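PDB 4FH0: caspase recruitment domain-containing protein 19 from Homo sapiens, which associates with BCL10 through its caspase recruitment domain and plays a role in inhibiting BCL10-induced activation of NF-kappa-B. Local coordinates for residues Gln5-Leu18 with Ile87-Arg99. The protein carries 2 engineered substitutions. Sequence-based numbering, arbitrary orientation.
Sequences QTYCDRLVQDTPML and IHAQPLHSRLPSR. Engineered in segment 5-18: Met17 (natural residue Phe). With SO4 (sulfate ion), chain C; SO4 (sulfate ion), chain D.
In the all-helical caspase recruitment domain, the first helix (7-18) and the turn that follows the last helix (90-95) are joined chiefly through Ser98, which Arg10 and Asp14, one helical turn apart, grip together. The type I beta turn Leu96-Arg99 presents both the amide and the hydroxyl of Ser98 to one carboxylate. Ser98 N donates to the syn lone pair of Asp14 OD1 at 3.0 Å, and Ser98 OG donates to Asp14 OD2 at 2.6 Å, tilted 27° from the carboxylate plane. Tyr82 of helix 75-88 adds a hydrogen bond to OD2, so this buried carboxylate has three partners. With chi1 at 71°, Ser98 OG sits between its own backbone N and carbonyl carbon, where Arg10 NE also reaches it (2.9 Å, N-H...O 158°), close to the guanidinium plane. The other edge of that guanidinium serves a sulfate, probably from the crystallisation liquor: Arg10 NH1 and NH2 donate to it alongside Tyr7 OH, His93 NE2 and the Arg99 guanidinium. Arg10 NH2 lies over a face of the Arg99 group, 3.6 Å from Arg99 NH1, and the shared anion probably offsets their like charges. A leucine in place of Arg10 would probably leave Ser98 OG without its NE donor and strip the anion of two of its hydrogen-bonding nitrogens. Toward the helix end the contact turns apolar: in one of its two conformers the engineered Met17 sets its selenium against Pro97 CD and CG, while Leu18 CD2 packs 3.9 Å from Leu92 CD2 and also touches Leu96 CD2.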
ATOM      1  N   GLN A   5      -0.818   8.414  16.786  1.00 27.37           N
ATOM      2  CA  GLN A   5       0.221   8.092  15.810  1.00 26.20           C
ATOM      3  C   GLN A   5       0.004   8.856  14.506  1.00 23.77           C
ATOM      4  O   GLN A   5      -1.135   9.035  14.083  1.00 24.15           O
ATOM      5  CB  GLN A   5       0.173   6.605  15.454  1.00 27.05           C
ATOM      6  CG  GLN A   5       0.603   5.644  16.529  1.00 28.40           C
ATOM      7  CD  GLN A   5       0.564   4.209  16.038  1.00 29.48           C
ATOM      8  OE1 GLN A   5      -0.502   3.595  15.962  1.00 30.11           O
ATOM      9  NE2 GLN A   5       1.730   3.671  15.682  1.00 29.49           N
ATOM     10  N   THR A   6       1.075   9.278  13.838  1.00 20.50           N
ATOM     11  CA  THR A   6       0.909   9.832  12.493  1.00 17.39           C
ATOM     12  C   THR A   6       0.639   8.664  11.550  1.00 14.18           C
ATOM     13  O   THR A   6       0.900   7.523  11.899  1.00 13.04           O
ATOM     14  CB  THR A   6       2.163  10.578  12.017  1.00 17.99           C
ATOM     15  OG1 THR A   6       3.217   9.643  11.760  1.00 18.06           O
ATOM     16  CG2 THR A   6       2.615  11.613  13.044  1.00 18.96           C
ATOM     17  N   TYR A   7       0.099   8.920  10.363  1.00 13.70           N
ATOM     18  CA  TYR A   7      -0.082   7.827   9.422  1.00 12.32           C
ATOM     19  C   TYR A   7       1.229   7.171   9.035  1.00 11.03           C
ATOM     20  O   TYR A   7       1.236   5.983   8.761  1.00 10.97           O
ATOM     21  CB  TYR A   7      -0.804   8.276   8.162  1.00 14.03           C
ATOM     22  CG  TYR A   7      -2.288   8.344   8.335  1.00 16.73           C
ATOM     23  CD1 TYR A   7      -3.046   7.189   8.306  1.00 17.18           C
ATOM     24  CD2 TYR A   7      -2.932   9.547   8.502  1.00 19.07           C
ATOM     25  CE1 TYR A   7      -4.375   7.207   8.448  1.00 18.57           C
ATOM     26  CE2 TYR A   7      -4.315   9.591   8.647  1.00 19.73           C
ATOM     27  CZ  TYR A   7      -5.025   8.397   8.621  1.00 19.50           C
ATOM     28  OH  TYR A   7      -6.389   8.377   8.749  1.00 22.04           O
ATOM     29  N   CYS A   8       2.324   7.921   8.954  1.00 10.13           N
ATOM     30  CA  CYS A   8       3.672   7.375   8.699  0.67 10.90           C
ATOM     31  C   CYS A   8       4.064   6.409   9.795  1.00 10.04           C
ATOM     32  O   CYS A   8       4.577   5.328   9.560  1.00 10.00           O
ATOM     33  CB  CYS A   8       4.735   8.477   8.645  0.67 13.62           C
ATOM     34  SG  CYS A   8       4.642   9.563   7.218  0.67 16.14           S
ATOM     35  N   ASP A   9       3.848   6.825  11.040  1.00  9.74           N
ATOM     36  CA  ASP A   9       4.150   5.924  12.163  1.00  9.63           C
ATOM     37  C   ASP A   9       3.297   4.663  12.106  1.00  9.05           C
ATOM     38  O   ASP A   9       3.789   3.557  12.340  1.00  9.17           O
ATOM     39  CB  ASP A   9       3.913   6.576  13.537  1.00 12.18           C
ATOM     40  CG  ASP A   9       4.772   7.761  13.796  1.00 16.21           C
ATOM     41  OD1 ASP A   9       5.982   7.713  13.492  1.00 15.68           O
ATOM     42  OD2 ASP A   9       4.204   8.746  14.330  1.00 19.40           O
ATOM     43  N   ARG A  10       2.026   4.816  11.762  1.00  8.67           N
ATOM     44  CA  ARG A  10       1.152   3.656  11.655  1.00  8.82           C
ATOM     45  C   ARG A  10       1.677   2.704  10.591  1.00  8.21           C
ATOM     46  O   ARG A  10       1.739   1.487  10.796  1.00  8.58           O
ATOM     47  CB  ARG A  10      -0.282   4.085  11.327  1.00 10.06           C
ATOM     48  CG  ARG A  10      -0.963   4.786  12.484  1.00 11.89           C
ATOM     49  CD  ARG A  10      -2.425   5.098  12.182  1.00 13.69           C
ATOM     50  NE  ARG A  10      -3.172   3.872  11.966  1.00 14.62           N
ATOM     51  CZ  ARG A  10      -4.336   3.783  11.335  1.00 17.63           C
ATOM     52  NH1 ARG A  10      -4.939   4.862  10.859  1.00 19.77           N
ATOM     53  NH2 ARG A  10      -4.884   2.596  11.186  1.00 18.83           N
ATOM     54  N   LEU A  11       2.062   3.244   9.442  1.00  7.92           N
ATOM     55  CA  LEU A  11       2.509   2.392   8.345  1.00  7.81           C
ATOM     56  C   LEU A  11       3.777   1.632   8.717  1.00  8.13           C
ATOM     57  O   LEU A  11       3.910   0.443   8.396  1.00  8.53           O
ATOM     58  CB  LEU A  11       2.705   3.186   7.053  1.00  9.53           C
ATOM     59  CG  LEU A  11       2.804   2.302   5.804  1.00 10.97           C
ATOM     60  CD1 LEU A  11       1.552   1.434   5.626  1.00 12.73           C
ATOM     61  CD2 LEU A  11       3.056   3.136   4.574  1.00 11.84           C
ATOM     62  N   VAL A  12       4.709   2.308   9.379  1.00  8.57           N
ATOM     63  CA  VAL A  12       5.907   1.630   9.853  1.00  8.84           C
ATOM     64  C   VAL A  12       5.516   0.494  10.777  1.00  9.34           C
ATOM     65  O   VAL A  12       6.022  -0.620  10.644  1.00 10.70           O
ATOM     66  CB  VAL A  12       6.855   2.620  10.564  1.00  9.33           C
ATOM     67  CG1 VAL A  12       7.912   1.876  11.411  1.00 10.05           C
ATOM     68  CG2 VAL A  12       7.504   3.535   9.542  1.00 10.22           C
ATOM     69  N   GLN A  13       4.604   0.765  11.703  1.00  8.78           N
ATOM     70  CA  GLN A  13       4.166  -0.260  12.643  1.00  9.55           C
ATOM     71  C   GLN A  13       3.527  -1.449  11.921  1.00 10.07           C
ATOM     72  O   GLN A  13       3.821  -2.590  12.238  1.00 11.68           O
ATOM     73  CB  GLN A  13       3.168   0.295  13.667  1.00 10.82           C
ATOM     74  CG  GLN A  13       2.743  -0.746  14.689  1.00 13.39           C
ATOM     75  CD  GLN A  13       1.696  -0.246  15.687  1.00 16.78           C
ATOM     76  OE1 GLN A  13       1.355   0.940  15.722  1.00 19.13           O
ATOM     77  NE2 GLN A  13       1.157  -1.169  16.480  1.00 18.83           N
ATOM     78  N   ASP A  14       2.679  -1.165  10.938  1.00  8.31           N
ATOM     79  CA  ASP A  14       1.897  -2.184  10.255  1.00  7.74           C
ATOM     80  C   ASP A  14       2.625  -2.933   9.150  1.00  8.30           C
ATOM     81  O   ASP A  14       2.083  -3.897   8.618  1.00  8.22           O
ATOM     82  CB  ASP A  14       0.653  -1.536   9.631  1.00  8.26           C
ATOM     83  CG  ASP A  14      -0.373  -1.105  10.654  1.00  9.78           C
ATOM     84  OD1 ASP A  14      -0.366  -1.647  11.780  1.00 10.91           O
ATOM     85  OD2 ASP A  14      -1.221  -0.244  10.327  1.00 11.47           O
ATOM     86  N   THR A  15       3.800  -2.472   8.753  1.00  9.29           N
ATOM     87  CA  THR A  15       4.469  -3.040   7.580  1.00  9.66           C
ATOM     88  C   THR A  15       4.748  -4.542   7.649  1.00  8.83           C
ATOM     89  O   THR A  15       4.433  -5.272   6.703  1.00  8.10           O
ATOM     90  CB  THR A  15       5.723  -2.217   7.180  1.00 11.98           C
ATOM     91  OG1 THR A  15       5.293  -1.010   6.547  1.00 12.90           O
ATOM     92  CG2 THR A  15       6.590  -2.975   6.204  1.00 13.02           C
ATOM     93  N   PRO A  16       5.315  -5.025   8.756  1.00  9.31           N
ATOM     94  CA  PRO A  16       5.542  -6.476   8.813  1.00  9.72           C
ATOM     95  C   PRO A  16       4.262  -7.310   8.661  1.00  9.99           C
ATOM     96  O   PRO A  16       4.270  -8.306   7.934  1.00 10.49           O
ATOM     97  CB  PRO A  16       6.249  -6.662  10.169  1.00 11.03           C
ATOM     98  CG  PRO A  16       6.924  -5.384  10.378  1.00 11.35           C
ATOM     99  CD  PRO A  16       5.993  -4.330   9.858  1.00 10.30           C
HETATM  100  N   MSE A  17       3.156  -6.892   9.258  1.00  9.54           N
HETATM  101  CA  MSE A  17       1.907  -7.622   9.070  0.50  8.77           C
HETATM  102  C   MSE A  17       1.389  -7.499   7.633  1.00  8.72           C
HETATM  103  O   MSE A  17       1.000  -8.490   7.030  1.00  9.99           O
HETATM  104  CB  MSE A  17       0.857  -7.160  10.073  0.50  9.65           C
HETATM  105  CG  MSE A  17       1.061  -7.795  11.436  0.50 11.35           C
HETATM  106 SE   MSE A  17      -0.465  -7.550  12.611  0.50 14.47          SE
HETATM  107  CE  MSE A  17      -1.770  -8.571  11.588  0.50 15.02           C
ATOM    108  N   LEU A  18       1.353  -6.282   7.106  1.00  7.93           N
ATOM    109  CA  LEU A  18       0.860  -6.021   5.743  1.00  8.99           C
ATOM    110  C   LEU A  18       1.582  -6.834   4.690  1.00  8.36           C
ATOM    111  O   LEU A  18       0.986  -7.241   3.691  1.00  8.94           O
ATOM    112  CB  LEU A  18       1.008  -4.522   5.391  1.00  9.61           C
ATOM    113  CG  LEU A  18      -0.038  -3.571   5.960  1.00 11.23           C
ATOM    114  CD1 LEU A  18       0.476  -2.149   5.855  1.00 10.18           C
ATOM    115  CD2 LEU A  18      -1.320  -3.715   5.178  1.00 12.87           C
ATOM    116  N   ILE A  87     -10.727   0.612   1.175  1.00  8.13           N
ATOM    117  CA  ILE A  87     -11.603   0.367   0.012  1.00  9.26           C
ATOM    118  C   ILE A  87     -11.449  -1.056  -0.535  1.00  9.42           C
ATOM    119  O   ILE A  87     -12.456  -1.727  -0.809  1.00 11.20           O
ATOM    120  CB  ILE A  87     -11.346   1.390  -1.130  1.00 11.05           C
ATOM    121  CG1 ILE A  87     -11.709   2.791  -0.646  1.00 12.38           C
ATOM    122  CG2 ILE A  87     -12.127   1.000  -2.404  1.00 11.75           C
ATOM    123  CD1 ILE A  87     -11.252   3.878  -1.570  1.00 14.06           C
ATOM    124  N   HIS A  88     -10.201  -1.507  -0.712  1.00  8.45           N
ATOM    125  CA  HIS A  88      -9.937  -2.752  -1.433  1.00  9.11           C
ATOM    126  C   HIS A  88      -9.549  -3.970  -0.597  1.00 10.33           C
ATOM    127  O   HIS A  88      -9.469  -5.076  -1.130  1.00 12.06           O
ATOM    128  CB  HIS A  88      -8.878  -2.485  -2.505  1.00 10.27           C
ATOM    129  CG  HIS A  88      -9.334  -1.504  -3.530  1.00 11.70           C
ATOM    130  ND1 HIS A  88     -10.403  -1.759  -4.363  1.00 12.62           N
ATOM    131  CD2 HIS A  88      -8.901  -0.260  -3.833  1.00 12.41           C
ATOM    132  CE1 HIS A  88     -10.596  -0.718  -5.151  1.00 12.65           C
ATOM    133  NE2 HIS A  88      -9.709   0.211  -4.840  1.00 13.34           N
ATOM    134  N   ALA A  89      -9.305  -3.794   0.678  1.00  9.54           N
ATOM    135  CA  ALA A  89      -8.949  -4.879   1.577  1.00  9.97           C
ATOM    136  C   ALA A  89      -9.488  -4.655   2.971  1.00  9.06           C
ATOM    137  O   ALA A  89      -8.805  -4.683   3.878  1.00  9.23           O
ATOM    138  CB  ALA A  89      -7.432  -5.060   1.647  1.00 11.30           C
ATOM    139  N   GLN A  90     -10.775  -4.399   3.063  1.00  9.41           N
ATOM    140  CA  GLN A  90     -11.350  -4.005   4.337  1.00 10.13           C
ATOM    141  C   GLN A  90     -11.078  -4.958   5.507  1.00 10.69           C
ATOM    142  O   GLN A  90     -10.770  -4.498   6.596  1.00 11.36           O
ATOM    143  CB  GLN A  90     -12.844  -3.710   4.187  1.00 11.49           C
ATOM    144  CG  GLN A  90     -13.415  -2.977   5.389  1.00 12.43           C
ATOM    145  CD  GLN A  90     -13.863  -3.901   6.492  1.00 14.74           C
ATOM    146  OE1 GLN A  90     -14.295  -5.033   6.248  1.00 16.68           O
ATOM    147  NE2 GLN A  90     -13.739  -3.428   7.731  1.00 14.50           N
ATOM    148  N   PRO A  91     -11.192  -6.274   5.291  1.00 12.02           N
ATOM    149  CA  PRO A  91     -10.913  -7.168   6.416  1.00 12.92           C
ATOM    150  C   PRO A  91      -9.511  -6.971   6.986  1.00 12.03           C
ATOM    151  O   PRO A  91      -9.311  -6.901   8.198  1.00 13.24           O
ATOM    152  CB  PRO A  91     -11.091  -8.548   5.795  1.00 14.21           C
ATOM    153  CG  PRO A  91     -12.107  -8.316   4.740  1.00 15.17           C
ATOM    154  CD  PRO A  91     -11.751  -7.000   4.143  1.00 13.63           C
ATOM    155  N   LEU A  92      -8.529  -6.861   6.116  1.00 10.65           N
ATOM    156  CA  LEU A  92      -7.162  -6.637   6.573  1.00 10.05           C
ATOM    157  C   LEU A  92      -7.024  -5.277   7.267  1.00  9.89           C
ATOM    158  O   LEU A  92      -6.420  -5.155   8.338  1.00 10.51           O
ATOM    159  CB  LEU A  92      -6.162  -6.797   5.421  1.00 10.25           C
ATOM    160  CG  LEU A  92      -4.720  -6.529   5.835  1.00 10.98           C
ATOM    161  CD1 LEU A  92      -4.250  -7.454   6.943  1.00 12.25           C
ATOM    162  CD2 LEU A  92      -3.832  -6.678   4.602  1.00 12.14           C
ATOM    163  N   HIS A  93      -7.604  -4.263   6.642  1.00  9.13           N
ATOM    164  CA  HIS A  93      -7.595  -2.907   7.171  1.00  8.81           C
ATOM    165  C   HIS A  93      -8.092  -2.885   8.604  1.00  9.79           C
ATOM    166  O   HIS A  93      -7.494  -2.254   9.469  1.00 10.65           O
ATOM    167  CB  HIS A  93      -8.450  -2.018   6.275  1.00  8.80           C
ATOM    168  CG  HIS A  93      -8.520  -0.589   6.713  1.00  9.40           C
ATOM    169  ND1 HIS A  93      -9.453  -0.130   7.620  1.00 10.60           N
ATOM    170  CD2 HIS A  93      -7.792   0.490   6.334  1.00 10.65           C
ATOM    171  CE1 HIS A  93      -9.281   1.172   7.795  1.00 11.33           C
ATOM    172  NE2 HIS A  93      -8.295   1.576   7.009  1.00 10.43           N
ATOM    173  N   SER A  94      -9.167  -3.613   8.871  1.00 10.51           N
ATOM    174  CA  SER A  94      -9.760  -3.611  10.193  1.00 12.84           C
ATOM    175  C   SER A  94      -8.886  -4.332  11.234  1.00 14.77           C
ATOM    176  O   SER A  94      -8.976  -4.056  12.416  1.00 16.70           O
ATOM    177  CB  SER A  94     -11.166  -4.219  10.146  1.00 14.67           C
ATOM    178  OG  SER A  94     -11.126  -5.602   9.869  1.00 18.13           O
ATOM    179  N   ARG A  95      -8.009  -5.220  10.798  1.00 14.20           N
ATOM    180  CA  ARG A  95      -7.221  -6.056  11.706  1.00 15.80           C
ATOM    181  C   ARG A  95      -5.829  -5.497  12.001  1.00 16.40           C
ATOM    182  O   ARG A  95      -5.099  -6.047  12.805  1.00 17.85           O
ATOM    183  CB  ARG A  95      -7.044  -7.449  11.099  1.00 18.05           C
ATOM    184  CG  ARG A  95      -8.300  -8.285  10.990  1.00 20.61           C
ATOM    185  CD  ARG A  95      -8.022  -9.539  10.180  1.00 23.33           C
ATOM    186  NE  ARG A  95      -7.153 -10.466  10.906  1.00 25.54           N
ATOM    187  CZ  ARG A  95      -6.187 -11.196  10.349  1.00 26.87           C
ATOM    188  NH1 ARG A  95      -5.936 -11.116   9.046  1.00 27.22           N
ATOM    189  NH2 ARG A  95      -5.458 -12.003  11.107  1.00 27.78           N
ATOM    190  N   LEU A  96      -5.433  -4.416  11.348  1.00 15.94           N
ATOM    191  CA  LEU A  96      -4.065  -3.925  11.536  1.00 18.00           C
ATOM    192  C   LEU A  96      -3.770  -3.483  12.961  1.00 19.81           C
ATOM    193  O   LEU A  96      -4.618  -2.910  13.609  1.00 20.26           O
ATOM    194  CB  LEU A  96      -3.802  -2.771  10.600  1.00 18.41           C
ATOM    195  CG  LEU A  96      -3.777  -3.153   9.134  1.00 19.95           C
ATOM    196  CD1 LEU A  96      -3.498  -1.908   8.338  1.00 20.50           C
ATOM    197  CD2 LEU A  96      -2.742  -4.246   8.887  1.00 20.15           C
ATOM    198  N   PRO A  97      -2.535  -3.717  13.434  1.00 20.90           N
ATOM    199  CA  PRO A  97      -2.275  -3.462  14.849  1.00 21.89           C
ATOM    200  C   PRO A  97      -2.248  -1.971  15.222  1.00 21.56           C
ATOM    201  O   PRO A  97      -2.453  -1.644  16.387  1.00 22.33           O
ATOM    202  CB  PRO A  97      -0.911  -4.123  15.080  1.00 22.62           C
ATOM    203  CG  PRO A  97      -0.254  -4.117  13.786  1.00 21.94           C
ATOM    204  CD  PRO A  97      -1.351  -4.251  12.747  1.00 21.65           C
ATOM    205  N   SER A  98      -2.011  -1.086  14.256  1.00 20.34           N
ATOM    206  CA  SER A  98      -1.893   0.336  14.553  1.00 19.83           C
ATOM    207  C   SER A  98      -3.278   0.920  14.809  1.00 22.73           C
ATOM    208  O   SER A  98      -3.396   2.063  15.228  1.00 23.98           O
ATOM    209  CB  SER A  98      -1.219   1.084  13.400  1.00 19.29           C
ATOM    210  OG  SER A  98      -2.098   1.154  12.299  1.00 18.86           O
ATOM    211  N   ARG A  99      -4.295   0.108  14.509  1.00 24.24           N
ATOM    212  CA  ARG A  99      -5.709   0.377  14.767  1.00 26.25           C
ATOM    213  C   ARG A  99      -5.937   0.398  16.273  1.00 28.12           C
ATOM    214  O   ARG A  99      -6.574   1.305  16.802  1.00 29.89           O
ATOM    215  CB  ARG A  99      -6.516  -0.754  14.085  1.00 25.87           C
ATOM    216  CG  ARG A  99      -8.027  -0.815  14.268  0.46 24.86           C
ATOM    217  CD  ARG A  99      -8.809  -0.185  13.107  0.72 23.40           C
ATOM    218  NE  ARG A  99      -8.187  -0.334  11.790  0.95 22.51           N
ATOM    219  CZ  ARG A  99      -7.980   0.683  10.965  0.79 22.10           C
ATOM    220  NH1 ARG A  99      -8.366   1.912  11.306  0.73 22.02           N
ATOM    221  NH2 ARG A  99      -7.388   0.482   9.804  0.70 21.85           N
TER
HETATM  222  S   SO4 C 201      -7.873   4.429   8.648  0.92 19.37           S
HETATM  223  O1  SO4 C 201      -6.939   3.346   8.973  0.92 20.18           O
HETATM  224  O2  SO4 C 201      -7.377   5.681   9.208  0.92 20.48           O
HETATM  225  O3  SO4 C 201      -8.070   4.527   7.207  0.92 17.63           O
HETATM  226  O4  SO4 C 201      -9.185   4.126   9.253  0.92 21.04           O
HETATM  227  S   SO4 D 202      -3.828 -14.326   8.805  1.00 36.63           S
HETATM  228  O1  SO4 D 202      -3.339 -13.868  10.097  1.00 35.02           O
HETATM  229  O2  SO4 D 202      -3.900 -13.196   7.853  1.00 36.47           O
HETATM  230  O3  SO4 D 202      -2.829 -15.251   8.266  1.00 36.08           O
HETATM  231  O4  SO4 D 202      -5.113 -15.002   8.916  1.00 37.07           O